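PDB 3RPZ: ADP/ATP-dependent NAD(P)H-hydrate dehydratase from Bacillus subtilis, which catalyses the ADP- or ATP-dependent dehydration of NAD(P)H hydrates, probably restoring the normal cofactors. Local coordinates for residues K27-D40 / G57-V69. Residues are numbered along the deposited sequence; the frame is centred on the assembly and turned at random.
With NPW (beta-6-hydroxy-1,4,5,6-tetrahydronicotinamide adenine dinucleotide phosphate), chain D.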
# COMPACT_ATOMS: atom_id res chain seq x y z
N LYS A 27 -20.44 -15.55 -5.98
CA LYS A 27 -19.84 -15.46 -4.66
C LYS A 27 -20.63 -16.18 -3.59
O LYS A 27 -20.04 -16.76 -2.70
CB LYS A 27 -19.55 -13.98 -4.29
CG LYS A 27 -20.80 -13.12 -4.10
CD LYS A 27 -20.43 -11.66 -3.95
CE LYS A 27 -21.61 -10.79 -3.67
NZ LYS A 27 -22.57 -10.72 -4.80
N GLY A 28 -21.97 -16.15 -3.67
CA GLY A 28 -22.77 -16.89 -2.72
C GLY A 28 -22.53 -18.36 -2.67
O GLY A 28 -22.69 -19.01 -1.61
N THR A 29 -22.14 -18.95 -3.81
CA THR A 29 -21.77 -20.37 -3.85
C THR A 29 -20.71 -20.70 -2.83
O THR A 29 -20.71 -21.79 -2.21
CB THR A 29 -21.24 -20.71 -5.25
OG1 THR A 29 -22.19 -20.27 -6.26
CG2 THR A 29 -20.92 -22.19 -5.37
N TYR A 30 -19.76 -19.78 -2.67
CA TYR A 30 -18.63 -19.98 -1.78
C TYR A 30 -18.79 -19.39 -0.38
O TYR A 30 -17.87 -19.44 0.40
CB TYR A 30 -17.32 -19.56 -2.45
CG TYR A 30 -17.18 -20.26 -3.76
CD1 TYR A 30 -16.78 -21.58 -3.82
CD2 TYR A 30 -17.50 -19.62 -4.92
CE1 TYR A 30 -16.72 -22.22 -5.04
CE2 TYR A 30 -17.43 -20.23 -6.10
CZ TYR A 30 -17.04 -21.52 -6.17
OH TYR A 30 -17.01 -22.07 -7.42
N GLY A 31 -19.96 -18.84 -0.11
CA GLY A 31 -20.33 -18.43 1.24
C GLY A 31 -19.74 -17.13 1.73
O GLY A 31 -18.80 -16.60 1.14
N THR A 32 -20.31 -16.65 2.83
CA THR A 32 -19.84 -15.51 3.59
C THR A 32 -19.24 -16.00 4.88
O THR A 32 -19.89 -16.70 5.64
CB THR A 32 -20.95 -14.54 3.89
OG1 THR A 32 -21.57 -14.12 2.64
CG2 THR A 32 -20.40 -13.31 4.62
N ALA A 33 -17.97 -15.70 5.11
CA ALA A 33 -17.26 -16.01 6.34
C ALA A 33 -17.25 -14.83 7.27
O ALA A 33 -17.32 -13.70 6.82
CB ALA A 33 -15.83 -16.46 6.04
N LEU A 34 -17.19 -15.09 8.57
CA LEU A 34 -16.99 -14.08 9.59
C LEU A 34 -15.66 -14.27 10.26
O LEU A 34 -15.36 -15.37 10.73
CB LEU A 34 -18.10 -14.16 10.62
CG LEU A 34 -18.04 -13.14 11.75
CD1 LEU A 34 -18.21 -11.67 11.31
CD2 LEU A 34 -19.09 -13.47 12.82
N LEU A 35 -14.89 -13.19 10.37
CA LEU A 35 -13.61 -13.16 11.06
C LEU A 35 -13.72 -12.17 12.22
O LEU A 35 -13.94 -10.97 12.00
CB LEU A 35 -12.48 -12.71 10.13
CG LEU A 35 -11.13 -12.49 10.81
CD1 LEU A 35 -10.53 -13.74 11.41
CD2 LEU A 35 -10.14 -11.87 9.83
N LEU A 36 -13.52 -12.68 13.44
CA LEU A 36 -13.57 -11.90 14.67
C LEU A 36 -12.14 -11.80 15.18
O LEU A 36 -11.58 -12.73 15.71
CB LEU A 36 -14.53 -12.53 15.68
CG LEU A 36 -15.98 -12.61 15.26
CD1 LEU A 36 -16.81 -13.23 16.38
CD2 LEU A 36 -16.56 -11.20 14.92
N ALA A 37 -11.51 -10.64 14.94
CA ALA A 37 -10.06 -10.52 15.12
C ALA A 37 -9.67 -9.06 15.20
O ALA A 37 -10.39 -8.20 14.71
CB ALA A 37 -9.31 -11.17 13.92
N GLY A 38 -8.47 -8.83 15.75
CA GLY A 38 -7.90 -7.47 15.78
C GLY A 38 -8.33 -6.63 16.95
O GLY A 38 -9.53 -6.58 17.25
N SER A 39 -7.40 -5.97 17.60
CA SER A 39 -7.71 -5.11 18.72
C SER A 39 -6.77 -3.91 18.65
O SER A 39 -5.90 -3.86 17.83
CB SER A 39 -7.67 -5.84 20.06
OG SER A 39 -6.40 -6.32 20.33
N ASP A 40 -6.97 -2.94 19.53
CA ASP A 40 -6.27 -1.69 19.36
C ASP A 40 -4.76 -1.79 19.32
O ASP A 40 -4.17 -1.11 18.53
CB ASP A 40 -6.67 -0.68 20.45
CG ASP A 40 -8.08 -0.14 20.28
OD1 ASP A 40 -8.75 -0.35 19.25
OD2 ASP A 40 -8.52 0.50 21.23
N GLY A 57 -10.46 -18.71 -1.11
CA GLY A 57 -11.57 -19.31 -1.84
C GLY A 57 -12.99 -19.11 -1.30
O GLY A 57 -13.91 -19.72 -1.82
N LEU A 58 -13.15 -18.25 -0.29
CA LEU A 58 -14.49 -17.86 0.17
C LEU A 58 -15.21 -17.01 -0.90
O LEU A 58 -14.64 -16.67 -1.95
CB LEU A 58 -14.42 -17.21 1.55
CG LEU A 58 -13.46 -16.01 1.70
CD1 LEU A 58 -13.85 -14.84 0.75
CD2 LEU A 58 -13.46 -15.50 3.13
N GLY A 59 -16.48 -16.71 -0.61
CA GLY A 59 -17.23 -15.79 -1.43
C GLY A 59 -17.16 -14.38 -0.94
O GLY A 59 -16.82 -13.47 -1.69
N LYS A 60 -17.53 -14.15 0.32
CA LYS A 60 -17.47 -12.85 0.96
C LYS A 60 -16.84 -13.00 2.32
O LYS A 60 -16.90 -14.07 2.91
CB LYS A 60 -18.86 -12.20 1.10
CG LYS A 60 -19.41 -11.70 -0.25
CD LYS A 60 -20.53 -10.67 -0.13
CE LYS A 60 -21.73 -11.28 0.36
NZ LYS A 60 -22.73 -10.08 0.68
N LEU A 61 -16.27 -11.91 2.83
CA LEU A 61 -15.76 -11.89 4.20
C LEU A 61 -16.27 -10.67 4.93
O LEU A 61 -16.16 -9.52 4.43
CB LEU A 61 -14.23 -11.84 4.20
CG LEU A 61 -13.56 -11.76 5.58
CD1 LEU A 61 -13.80 -13.04 6.37
CD2 LEU A 61 -12.04 -11.44 5.49
N VAL A 62 -16.86 -10.90 6.09
CA VAL A 62 -17.21 -9.87 7.05
C VAL A 62 -16.18 -9.90 8.18
O VAL A 62 -15.96 -10.98 8.74
CB VAL A 62 -18.62 -10.08 7.60
CG1 VAL A 62 -18.97 -9.06 8.68
CG2 VAL A 62 -19.63 -10.01 6.43
N ILE A 63 -15.56 -8.78 8.50
CA ILE A 63 -14.59 -8.69 9.60
C ILE A 63 -15.27 -7.95 10.73
O ILE A 63 -15.71 -6.80 10.56
CB ILE A 63 -13.33 -8.00 9.16
CG1 ILE A 63 -12.65 -8.78 8.01
CG2 ILE A 63 -12.36 -7.92 10.37
CD1 ILE A 63 -11.36 -8.13 7.47
N GLY A 64 -15.41 -8.63 11.87
CA GLY A 64 -15.94 -8.02 13.09
C GLY A 64 -14.76 -7.61 13.95
O GLY A 64 -14.13 -8.41 14.64
N THR A 65 -14.44 -6.34 13.91
CA THR A 65 -13.29 -5.79 14.64
C THR A 65 -13.67 -4.43 15.16
O THR A 65 -14.68 -3.85 14.79
CB THR A 65 -12.07 -5.78 13.79
OG1 THR A 65 -10.88 -5.52 14.63
CG2 THR A 65 -12.12 -4.70 12.68
N SER A 66 -12.75 -3.92 16.01
CA SER A 66 -12.91 -2.66 16.65
C SER A 66 -12.97 -1.53 15.63
O SER A 66 -12.28 -1.63 14.57
CB SER A 66 -11.72 -2.48 17.62
OG SER A 66 -11.66 -3.56 18.57
N GLU A 67 -13.67 -0.44 15.88
CA GLU A 67 -13.73 0.71 15.01
C GLU A 67 -12.40 1.23 14.61
O GLU A 67 -12.22 1.71 13.48
CB GLU A 67 -14.51 1.94 15.58
CG GLU A 67 -15.91 1.81 15.56
CD GLU A 67 -16.53 3.15 15.81
OE1 GLU A 67 -16.38 3.60 16.97
OE2 GLU A 67 -17.06 3.76 14.85
N ASN A 68 -11.43 1.23 15.51
CA ASN A 68 -10.13 1.78 15.19
C ASN A 68 -9.32 0.91 14.28
O ASN A 68 -8.35 1.38 13.69
CB ASN A 68 -9.32 2.10 16.46
CG ASN A 68 -10.04 3.08 17.36
OD1 ASN A 68 -10.02 2.92 18.58
ND2 ASN A 68 -10.71 4.06 16.78
N VAL A 69 -9.66 -0.39 14.15
CA VAL A 69 -8.94 -1.35 13.34
C VAL A 69 -9.41 -1.33 11.90
O VAL A 69 -8.64 -1.45 10.99
CB VAL A 69 -8.98 -2.76 13.94
CG1 VAL A 69 -8.27 -3.76 13.09
CG2 VAL A 69 -8.43 -2.71 15.40
P NPW D . -27.67 -16.99 -2.90
O1 NPW D . -28.12 -16.56 -1.53
O2 NPW D . -26.21 -17.21 -3.11
O3 NPW D . -28.49 -18.15 -3.50
PA NPW D . -26.86 -9.05 -1.96
PB NPW D . -24.11 -8.20 -2.40
C1A NPW D . -28.04 -13.73 -5.01
C1B NPW D . -21.68 -4.29 -1.40
N1C NPW D . -20.39 -4.93 -1.46
N1D NPW D . -27.01 -16.49 -9.18
C2A NPW D . -27.59 -14.49 -3.77
O2A NPW D . -28.11 -15.80 -3.90
C2B NPW D . -22.38 -4.12 -2.75
O2B NPW D . -21.83 -3.09 -3.52
C2C NPW D . -19.31 -4.45 -0.91
C2D NPW D . -27.94 -16.66 -8.23
C3A NPW D . -28.22 -13.69 -2.65
O3A NPW D . -29.62 -14.00 -2.46
C3B NPW D . -23.80 -3.82 -2.23
O3B NPW D . -23.85 -2.43 -1.90
C3C NPW D . -18.10 -4.91 -0.73
N3D NPW D . -28.18 -15.91 -7.15
C4B NPW D . -23.88 -4.68 -0.97
O4B NPW D . -22.53 -5.11 -0.62
C4C NPW D . -17.87 -6.34 -1.21
C4D NPW D . -27.35 -14.86 -7.11
O4D NPW D . -28.05 -12.36 -4.59
C4E NPW D . -28.10 -12.28 -3.19
C5A NPW D . -26.31 -14.59 -8.04
C5B NPW D . -24.74 -5.94 -1.14
O5B NPW D . -24.40 -6.62 -2.35
C5C NPW D . -19.20 -7.07 -1.28
C5E NPW D . -26.81 -11.59 -2.73
O5E NPW D . -26.92 -10.20 -3.05
C6C NPW D . -20.24 -6.27 -2.11
O6C NPW D . -19.87 -6.10 -3.48
C6D NPW D . -26.13 -15.47 -9.16
N6D NPW D . -25.22 -15.34 -10.11
N7A NPW D . -25.56 -13.47 -7.72
C7C NPW D . -17.01 -4.14 -0.21
N7C NPW D . -15.82 -4.70 -0.12
O7C NPW D . -17.21 -2.96 0.20
C8A NPW D . -26.15 -13.04 -6.54
N9A NPW D . -27.23 -13.90 -6.22
OA1 NPW D . -27.51 -9.44 -0.70
OA2 NPW D . -27.36 -7.96 -2.76
OA3 NPW D . -25.30 -8.90 -1.60
OB1 NPW D . -24.09 -8.53 -3.83
OB2 NPW D . -22.91 -8.54 -1.58
O HOH W 1 -9.92 -3.04 20.76
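K27 and K60 cross obliquely, K27 CE 3.7 Å from K60 CD, and their ammonium groups take different oxygens of one NPW phosphate: K27 NZ to OB1 at 2.8 Å and K60 NZ to OB2 at 2.7 Å. Each bends near its tip to get there, K27 at its last torsion (chi4 -66°) and K60 one bond earlier (chi3 -71°); K27 NZ also forms a salt bridge with AMP. Behind the lysines the two strands pair in parallel, as neighbours of one beta-alpha-beta unit whose crossover helix is 44-54. K60 N, V62 N and G64 N give their hydrogens to G31 O, A33 O and L35 O, while A33 N and L35 N return them to K60 O and V62 O; V62 N to A33 O is nearly straight (175°). The buried face carries A33, L35 and L61, with L58 from just before the strand. A33 CB meets L58 CD2 at 3.9 Å, and L61 CD1 sits by the CB atoms of both A33 and L35, under helices 44-54 and 217-231. On the other face T32 CG2 touches V62 CG2 and L34 CD1 reaches V62 CG1, with T32, K60 and V62 partly exposed. Just beyond strand 32-36 the pairing weakens: A37 N to G64 O stretches to 3.5 Å, but T65 OG1 donates to A37 O at 2.7 Å in the carbonyl plane, on a lone pair. Farther on, a water joins D40 N to S66 OG, and the D40 carboxylate lies across the amide of exposed N68. One edge of 32-36 is thus paired with 60-65, while T32, L34 and L36 bond to the 101-104 region on the other; the lysines at the N-terminal end probably help neutralise the dinucleotide's diphosphate, K27 also serving the AMP phosphate.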